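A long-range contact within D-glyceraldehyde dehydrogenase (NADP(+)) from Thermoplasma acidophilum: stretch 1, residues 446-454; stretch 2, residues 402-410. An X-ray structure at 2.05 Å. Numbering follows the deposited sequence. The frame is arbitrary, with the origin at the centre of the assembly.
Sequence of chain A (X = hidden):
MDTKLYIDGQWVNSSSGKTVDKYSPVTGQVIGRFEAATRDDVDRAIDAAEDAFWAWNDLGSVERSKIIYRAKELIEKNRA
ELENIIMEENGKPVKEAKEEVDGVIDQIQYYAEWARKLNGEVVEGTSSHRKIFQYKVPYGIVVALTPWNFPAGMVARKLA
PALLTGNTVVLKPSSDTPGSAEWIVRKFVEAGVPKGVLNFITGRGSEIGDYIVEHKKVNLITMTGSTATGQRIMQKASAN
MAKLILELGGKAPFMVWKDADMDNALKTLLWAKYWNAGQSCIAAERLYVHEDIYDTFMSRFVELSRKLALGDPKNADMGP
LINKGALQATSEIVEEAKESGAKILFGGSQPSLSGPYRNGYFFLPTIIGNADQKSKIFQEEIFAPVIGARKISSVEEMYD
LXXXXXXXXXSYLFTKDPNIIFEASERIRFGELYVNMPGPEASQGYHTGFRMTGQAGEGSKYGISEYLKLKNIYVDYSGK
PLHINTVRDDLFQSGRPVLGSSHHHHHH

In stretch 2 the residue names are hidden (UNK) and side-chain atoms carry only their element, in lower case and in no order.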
ATOM      1  N   TYR A 446      13.434   1.073   7.399  1.00 28.43           N
ATOM      2  CA  TYR A 446      13.675  -0.264   6.910  1.00 28.15           C
ATOM      3  C   TYR A 446      15.178  -0.426   6.888  1.00 28.33           C
ATOM      4  O   TYR A 446      15.824   0.015   5.993  1.00 28.39           O
ATOM      5  CB  TYR A 446      13.063  -0.486   5.539  1.00 27.81           C
ATOM      6  CG  TYR A 446      13.267  -1.837   4.917  1.00 27.65           C
ATOM      7  CD1 TYR A 446      12.606  -2.943   5.389  1.00 27.62           C
ATOM      8  CD2 TYR A 446      14.074  -2.002   3.829  1.00 27.59           C
ATOM      9  CE1 TYR A 446      12.770  -4.153   4.811  1.00 27.41           C
ATOM     10  CE2 TYR A 446      14.232  -3.219   3.246  1.00 27.47           C
ATOM     11  CZ  TYR A 446      13.574  -4.286   3.752  1.00 27.50           C
ATOM     12  OH  TYR A 446      13.731  -5.487   3.202  1.00 27.82           O
ATOM     13  N   HIS A 447      15.713  -1.064   7.913  1.00 28.36           N
ATOM     14  CA  HIS A 447      17.138  -1.231   8.119  1.00 28.81           C
ATOM     15  C   HIS A 447      17.656  -2.299   7.166  1.00 28.72           C
ATOM     16  O   HIS A 447      17.308  -3.463   7.304  1.00 28.26           O
ATOM     17  CB  HIS A 447      17.373  -1.704   9.565  1.00 29.26           C
ATOM     18  CG  HIS A 447      18.780  -1.611  10.051  1.00 29.59           C
ATOM     19  ND1 HIS A 447      19.466  -0.417  10.082  1.00 29.98           N
ATOM     20  CD2 HIS A 447      19.572  -2.515  10.698  1.00 29.92           C
ATOM     21  CE1 HIS A 447      20.641  -0.599  10.672  1.00 30.17           C
ATOM     22  NE2 HIS A 447      20.738  -1.868  11.031  1.00 29.92           N
ATOM     23  N   THR A 448      18.521  -1.912   6.240  1.00 28.76           N
ATOM     24  CA  THR A 448      18.905  -2.768   5.144  1.00 29.07           C
ATOM     25  C   THR A 448      20.124  -2.138   4.473  1.00 29.50           C
ATOM     26  O   THR A 448      20.583  -1.050   4.840  1.00 30.06           O
ATOM     27  CB  THR A 448      17.686  -2.885   4.142  1.00 28.98           C
ATOM     28  OG1 THR A 448      17.881  -3.958   3.219  1.00 28.81           O
ATOM     29  CG2 THR A 448      17.490  -1.588   3.375  1.00 29.53           C
ATOM     30  N   GLY A 449      20.636  -2.794   3.452  1.00 29.63           N
ATOM     31  CA  GLY A 449      21.701  -2.206   2.673  1.00 29.64           C
ATOM     32  C   GLY A 449      21.977  -2.886   1.381  1.00 29.28           C
ATOM     33  O   GLY A 449      21.273  -3.814   1.002  1.00 29.34           O
ATOM     34  N   PHE A 450      23.011  -2.398   0.719  1.00 29.15           N
ATOM     35  CA  PHE A 450      23.434  -2.871  -0.601  1.00 29.19           C
ATOM     36  C   PHE A 450      24.661  -3.760  -0.456  1.00 28.91           C
ATOM     37  O   PHE A 450      25.333  -3.758   0.598  1.00 28.99           O
ATOM     38  CB  PHE A 450      23.807  -1.672  -1.536  1.00 29.65           C
ATOM     39  CG  PHE A 450      22.659  -0.771  -1.867  1.00 29.94           C
ATOM     40  CD1 PHE A 450      22.188   0.126  -0.940  1.00 30.02           C
ATOM     41  CD2 PHE A 450      22.005  -0.868  -3.109  1.00 30.34           C
ATOM     42  CE1 PHE A 450      21.086   0.931  -1.228  1.00 30.14           C
ATOM     43  CE2 PHE A 450      20.900  -0.068  -3.417  1.00 30.54           C
ATOM     44  CZ  PHE A 450      20.464   0.855  -2.482  1.00 30.55           C
ATOM     45  N   ARG A 451      24.983  -4.471  -1.539  1.00 28.73           N
ATOM     46  CA  ARG A 451      26.231  -5.192  -1.676  1.00 28.98           C
ATOM     47  C   ARG A 451      26.352  -6.254  -0.540  1.00 28.80           C
ATOM     48  O   ARG A 451      25.445  -7.030  -0.363  1.00 27.92           O
ATOM     49  CB  ARG A 451      27.395  -4.224  -1.806  1.00 29.46           C
ATOM     50  CG  ARG A 451      27.351  -3.493  -3.171  1.00 29.71           C
ATOM     51  CD  ARG A 451      28.437  -2.483  -3.368  1.00 30.30           C
ATOM     52  NE  ARG A 451      28.479  -1.410  -2.347  1.00 30.40           N
ATOM     53  CZ  ARG A 451      27.643  -0.345  -2.266  1.00 30.27           C
ATOM     54  NH1 ARG A 451      26.608  -0.169  -3.116  1.00 30.16           N
ATOM     55  NH2 ARG A 451      27.825   0.552  -1.306  1.00 30.25           N
ATOM     56  N   MET A 452      27.394  -6.235   0.278  1.00 29.41           N
ATOM     57  CA  MET A 452      27.575  -7.343   1.224  1.00 29.74           C
ATOM     58  C   MET A 452      26.791  -7.202   2.512  1.00 29.40           C
ATOM     59  O   MET A 452      27.020  -7.997   3.433  1.00 29.76           O
ATOM     60  CB  MET A 452      29.075  -7.585   1.533  1.00 30.55           C
ATOM     61  CG  MET A 452      29.943  -8.095   0.382  1.00 31.41           C
ATOM     62  SD  MET A 452      29.268  -9.525  -0.466  1.00 32.42           S
ATOM     63  CE  MET A 452      29.436 -10.720   0.883  1.00 31.99           C
ATOM     64  N   THR A 453      25.825  -6.302   2.583  1.00 29.21           N
ATOM     65  CA  THR A 453      25.074  -6.036   3.774  1.00 29.07           C
ATOM     66  C   THR A 453      24.204  -7.243   4.177  1.00 29.12           C
ATOM     67  O   THR A 453      23.995  -7.486   5.348  1.00 28.75           O
ATOM     68  CB  THR A 453      24.137  -4.808   3.638  1.00 29.20           C
ATOM     69  OG1 THR A 453      24.871  -3.614   3.251  1.00 29.45           O
ATOM     70  CG2 THR A 453      23.377  -4.560   4.987  1.00 29.02           C
ATOM     71  N   GLY A 454      23.606  -7.934   3.210  1.00 29.00           N
ATOM     72  CA  GLY A 454      22.942  -9.185   3.544  1.00 28.96           C
ATOM     73  C   GLY A 454      21.705  -9.413   2.710  1.00 28.72           C
ATOM     74  O   GLY A 454      21.787  -9.382   1.483  1.00 28.84           O
ATOM     75  N   UNK A 402      32.735   7.015  -1.417  1.00 31.99           N
ATOM     76  CA  UNK A 402      31.723   6.422  -0.578  1.00 31.23           C
ATOM     77  C   UNK A 402      31.235   5.088  -1.120  1.00 30.91           C
ATOM     78  O   UNK A 402      31.139   4.086  -0.355  1.00 30.62           O
ATOM     79  c   UNK A 402      30.567   7.367  -0.375  1.00 31.09           C
ATOM     80  N   UNK A 403      30.964   5.045  -2.410  1.00 31.01           N
ATOM     81  CA  UNK A 403      30.464   3.837  -3.028  1.00 30.82           C
ATOM     82  C   UNK A 403      31.536   2.780  -3.293  1.00 31.01           C
ATOM     83  O   UNK A 403      31.182   1.651  -3.614  1.00 30.68           O
ATOM     84  c   UNK A 403      29.689   4.146  -4.315  1.00 31.06           C
ATOM     85  c   UNK A 403      28.406   4.909  -4.061  1.00 30.92           C
ATOM     86  o   UNK A 403      27.752   4.760  -3.034  1.00 30.54           O
ATOM     87  n   UNK A 403      28.025   5.711  -5.020  1.00 31.36           N
ATOM     88  N   UNK A 404      32.819   3.147  -3.151  1.00 31.53           N
ATOM     89  CA  UNK A 404      33.939   2.254  -3.403  1.00 32.10           C
ATOM     90  C   UNK A 404      34.139   1.364  -2.155  1.00 31.85           C
ATOM     91  O   UNK A 404      35.058   1.581  -1.344  1.00 31.95           O
ATOM     92  o   UNK A 404      37.526   2.680  -3.583  1.00 33.99           O
ATOM     93  c   UNK A 404      35.204   3.062  -3.766  1.00 32.93           C
ATOM     94  c   UNK A 404      36.432   2.212  -3.958  1.00 33.53           C
ATOM     95  o   UNK A 404      36.338   1.068  -4.431  1.00 33.79           O
ATOM     96  N   UNK A 405      33.290   0.352  -2.048  1.00 31.53           N
ATOM     97  CA  UNK A 405      33.219  -0.503  -0.857  1.00 31.50           C
ATOM     98  C   UNK A 405      32.506  -1.761  -1.165  1.00 31.48           C
ATOM     99  O   UNK A 405      31.494  -1.720  -1.850  1.00 31.17           O
ATOM    100  o   UNK A 405      32.592  -0.461   1.529  1.00 31.51           O
ATOM    101  c   UNK A 405      32.428   0.203   0.276  1.00 31.27           C
ATOM    102  N   UNK A 406      32.909  -2.887  -0.558  1.00 31.71           N
ATOM    103  CA  UNK A 406      32.035  -4.047  -0.652  1.00 31.54           C
ATOM    104  C   UNK A 406      30.843  -3.940   0.312  1.00 30.94           C
ATOM    105  O   UNK A 406      29.928  -4.784   0.271  1.00 30.56           O
ATOM    106  c   UNK A 406      32.815  -5.344  -0.439  1.00 32.26           C
ATOM    107  c   UNK A 406      34.180  -6.777   1.022  1.00 33.64           C
ATOM    108  n   UNK A 406      35.610  -8.112   2.373  1.00 34.99           N
ATOM    109  c   UNK A 406      34.546  -7.086   2.449  1.00 34.18           C
ATOM    110  c   UNK A 406      33.232  -5.606   0.998  1.00 32.70           C
ATOM    111  N   UNK A 407      30.851  -2.932   1.186  1.00 30.67           N
ATOM    112  CA  UNK A 407      29.770  -2.739   2.106  1.00 30.14           C
ATOM    113  C   UNK A 407      28.796  -1.695   1.606  1.00 29.61           C
ATOM    114  O   UNK A 407      29.045  -0.994   0.609  1.00 29.95           O
ATOM    115  o   UNK A 407      34.132  -5.890   5.761  1.00 32.05           O
ATOM    116  c   UNK A 407      31.793  -5.347   5.279  1.00 31.14           C
ATOM    117  c   UNK A 407      33.608  -3.939   4.515  1.00 31.89           C
ATOM    118  c   UNK A 407      32.676  -3.090   3.948  1.00 31.53           C
ATOM    119  c   UNK A 407      33.168  -5.058   5.219  1.00 31.82           C
ATOM    120  c   UNK A 407      30.331  -2.346   3.449  1.00 30.45           C
ATOM    121  c   UNK A 407      31.306  -3.324   4.037  1.00 30.77           C
ATOM    122  c   UNK A 407      30.875  -4.463   4.731  1.00 30.72           C
ATOM    123  N   UNK A 408      27.658  -1.626   2.284  1.00 28.89           N
ATOM    124  CA  UNK A 408      26.544  -0.788   1.876  1.00 28.44           C
ATOM    125  C   UNK A 408      25.404  -0.513   2.831  1.00 28.03           C
ATOM    126  O   UNK A 408      24.200  -0.357   2.413  1.00 27.60           O
ATOM    127  N   UNK A 409      25.705  -0.433   4.117  1.00 27.74           N
ATOM    128  CA  UNK A 409      24.615  -0.243   5.057  1.00 27.51           C
ATOM    129  C   UNK A 409      24.429   1.251   5.379  1.00 27.33           C
ATOM    130  O   UNK A 409      23.710   1.935   4.623  1.00 27.49           O
ATOM    131  c   UNK A 409      22.475  -0.740   7.208  1.00 27.90           C
ATOM    132  c   UNK A 409      23.971  -2.363   8.310  1.00 27.75           C
ATOM    133  c   UNK A 409      23.887  -1.074   7.487  1.00 27.86           C
ATOM    134  c   UNK A 409      24.749  -1.188   6.225  1.00 27.65           C
ATOM    135  N   UNK A 410      25.107   1.793   6.390  1.00 26.98           N
ATOM    136  CA  UNK A 410      24.886   3.199   6.776  1.00 26.82           C
ATOM    137  C   UNK A 410      25.899   4.152   6.190  1.00 26.87           C
ATOM    138  O   UNK A 410      26.948   3.735   5.696  1.00 26.84           O
ATOM    139  c   UNK A 410      24.916   3.319   8.281  1.00 26.93           C
TER
HETATM  140  O   HOH W   1      27.210  -3.651   4.241  1.00 30.73           O

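Position 402 carries a single side-chain carbon, set sideways in the last part of a helix and 7.4 Å from stretch 1 at the nearest, its CB to Arg451 NH2. One carbon and nothing more is alanine, Ala402.

Position 403 has two side-chain carbons, the second bearing one oxygen and one nitrogen. That is a carboxamide, so Asn403. Its backbone matters most here: the carbonyl O lies over one face of the Arg451 guanidinium, 4.2 Å from Arg451 NH2.

Position 404 also has two carbons, but the second carries two oxygens. This carboxylate is Asp404; its CA-to-CB bond points away, and it makes no contact with stretch 1.

At position 405 one carbon is followed by one oxygen, which gives Ser405. The hydroxyl works locally, as Ser405 OG accepts a hydrogen bond from the backbone N of position 407 at 3.0 Å and so ties the loop to itself. The carbonyl faces across, where Arg451 NE gives Ser405 O a weak hydrogen bond of 3.1 Å.

Four carbons in a row ending in nitrogen mark position 406. This is Lys406, exposed, with an extended chain whose end leads away from stretch 1. Its CB sits 4.1 Å from Met452 CG, while its backbone takes the stronger role: Met452 N donates to Lys406 O at 2.9 Å.

Position 407 shows one carbon, then a six-carbon ring bearing an oxygen: Tyr407. The CA-to-CB bond points away, and the hydroxyl is satisfied elsewhere in the structure. What it offers stretch 1 is again a carbonyl, with Arg451 NH2 2.7 Å from Tyr407 O and Arg451 NE adding a weak bond to Tyr407 O at 3.0 Å.

Position 408 has no side-chain atoms, hence Gly408. A CB would point toward stretch 1 and fall 2.4 Å from Phe450 O, a clash. Without one, Gly408 CA can rest 3.5 Å from Phe450 O in a CA-H...O contact, and Gly408 O accepts from Phe450 N at 2.9 Å. A water accepts from Gly408 N at 2.9 Å and donates to Thr453 OG1 at 2.5 Å.

Position 409 holds four carbons forked at the second, a leucine. Leu409 CD1 packs over one face of the His447 ring, 3.9 Å from His447 CE1, and lies 3.0 Å from Thr448 O.

Position 410 has one side-chain carbon, its CB 6.3 Å from His447 CE1: Ala410, outside the contact.

The rule is that backbone carbonyls carry the recognition. Three successive ones, from Ser405 to Tyr407, meet Arg451 and Met452 N; those of Ser405 and Tyr407 lie at the guanidinium edge, near its plane, where its N-H groups point. Each stretch has a glycine at the close approach: a CB on Gly449 would lie 2.4 Å from Gly408 O, matching the clash at Gly408. Leu409 CD1 adds a CH-pi contact over the face of the His447 ring, and Thr453 OG1 braces its own loop by donating to Phe450 O at 2.7 Å.

Stretch 2 402-410: ANDSKYGLA
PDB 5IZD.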